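Local structure of DNA-3-methyladenine glycosidase (Bacillus halodurans, 2H56) at residues 153-156 against 160-163. The protein is a predominantly helical DNA repair protein of the HhH-GPD superfamily, the helix-hairpin-helix group of base excision repair proteins. Numbering follows the deposited sequence.
Sequences MFMM and GRLD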
loop_
_atom_site.group_PDB
_atom_site.type_symbol
_atom_site.label_atom_id
_atom_site.label_comp_id
_atom_site.label_asym_id
_atom_site.label_seq_id
_atom_site.Cartn_x
_atom_site.Cartn_y
_atom_site.Cartn_z
HETATM N N MSE A 153 -1.601 -2.931 1.263
HETATM C CA MSE A 153 -0.919 -1.949 0.394
HETATM C C MSE A 153 -1.600 -1.819 -0.970
HETATM O O MSE A 153 -1.687 -0.685 -1.553
HETATM C CB MSE A 153 0.532 -2.326 0.162
HETATM C CG MSE A 153 1.321 -2.432 1.393
HETATM SE SE MSE A 153 1.496 -0.726 2.259
HETATM C CE MSE A 153 2.913 0.099 1.035
ATOM N N PHE A 154 -2.087 -2.965 -1.453
ATOM C CA PHE A 154 -2.821 -3.007 -2.698
ATOM C C PHE A 154 -4.108 -2.228 -2.604
ATOM O O PHE A 154 -4.456 -1.523 -3.556
ATOM C CB PHE A 154 -3.146 -4.441 -3.092
ATOM C CG PHE A 154 -3.890 -4.552 -4.379
ATOM C CD1 PHE A 154 -3.217 -4.407 -5.601
ATOM C CD2 PHE A 154 -5.252 -4.817 -4.385
ATOM C CE1 PHE A 154 -3.910 -4.484 -6.811
ATOM C CE2 PHE A 154 -5.948 -4.911 -5.591
ATOM C CZ PHE A 154 -5.277 -4.743 -6.803
HETATM N N MSE A 155 -4.820 -2.345 -1.480
HETATM C CA MSE A 155 -6.081 -1.662 -1.338
HETATM C C MSE A 155 -5.831 -0.153 -1.339
HETATM O O MSE A 155 -6.731 0.652 -1.668
HETATM C CB MSE A 155 -6.784 -2.028 -0.023
HETATM C CG MSE A 155 -7.252 -3.448 0.120
HETATM SE SE MSE A 155 -8.436 -3.709 1.656
HETATM C CE MSE A 155 -9.796 -2.330 1.238
HETATM N N MSE A 156 -4.647 0.264 -0.898
HETATM C CA MSE A 156 -4.472 1.691 -0.694
HETATM C C MSE A 156 -4.016 2.282 -2.012
HETATM O O MSE A 156 -4.687 3.118 -2.583
HETATM C CB MSE A 156 -3.460 2.005 0.410
HETATM C CG MSE A 156 -3.919 1.722 1.855
HETATM SE SE MSE A 156 -2.408 2.142 2.999
HETATM C CE MSE A 156 -2.916 1.762 4.925
ATOM N N GLY A 160 -7.183 2.677 -4.285
ATOM C CA GLY A 160 -7.452 4.004 -3.697
ATOM C C GLY A 160 -8.457 4.047 -2.544
ATOM O O GLY A 160 -9.172 5.058 -2.360
ATOM N N ARG A 161 -8.485 2.965 -1.756
ATOM C CA ARG A 161 -9.409 2.836 -0.621
ATOM C C ARG A 161 -8.875 3.570 0.590
ATOM O O ARG A 161 -7.762 3.359 0.980
ATOM C CB ARG A 161 -9.614 1.367 -0.278
ATOM C CG ARG A 161 -10.477 0.645 -1.259
ATOM C CD ARG A 161 -11.939 0.993 -1.033
ATOM N NE ARG A 161 -12.361 0.524 0.288
ATOM C CZ ARG A 161 -12.923 -0.659 0.537
ATOM N NH1 ARG A 161 -13.201 -1.520 -0.443
ATOM N NH2 ARG A 161 -13.235 -0.974 1.786
ATOM N N LEU A 162 -9.676 4.428 1.196
ATOM C CA LEU A 162 -9.170 5.299 2.264
ATOM C C LEU A 162 -9.350 4.731 3.695
ATOM O O LEU A 162 -8.922 5.350 4.670
ATOM C CB LEU A 162 -9.823 6.682 2.134
ATOM C CG LEU A 162 -9.569 7.388 0.791
ATOM C CD1 LEU A 162 -10.080 8.782 0.806
ATOM C CD2 LEU A 162 -8.067 7.409 0.466
ATOM N N ASP A 163 -9.932 3.542 3.816
ATOM C CA ASP A 163 -10.300 2.963 5.123
ATOM C C ASP A 163 -9.457 1.706 5.498
ATOM O O ASP A 163 -9.983 0.677 5.929
ATOM C CB ASP A 163 -11.781 2.614 5.093
ATOM C CG ASP A 163 -12.141 1.588 3.993
ATOM O OD1 ASP A 163 -11.390 1.402 3.004
ATOM O OD2 ASP A 163 -13.198 0.954 4.142
#
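Met155, a selenomethionine, runs extended as far as SE and then bends at its last torsion (chi3 55°), which swings CE across to Arg161. The arginine is bent too: turns at chi2 (-77°) and chi3 bring one face of its guanidinium under that methyl. CE sits over the centre of this face, 3.6 Å from Arg161 CZ, with the aliphatic CB and CG of the arginine also close by. The edge of the same flat group is taken up by Asp163, two residues along. The grip is side-on: Arg161 NE reaches Asp163 OD1 at 3.0 Å, tilted somewhat out of both planes, while Arg161 NH2 meets the syn lone pair of Asp163 OD2 at 3.0 Å. This salt bridge probably fixes the guanidinium's rotation and so keeps one face turned to the methyl.

The backbones are also joined directly: Arg161 N donates to Met155 O at 2.9 Å, and the bond is fairly straight (160° at the hydrogen). Gly160, just before it, has a positive phi and lies against the Met156 carbonyl as the chain turns away from the helix. Val136 and Ile137 of helix 133-141 pack on Met155. The bond to Met155 O and the methyl over the guanidinium hold the following loop to the last turn of helix 148-157, which by sequence and topology is the second helix of the family's helix-hairpin-helix motif.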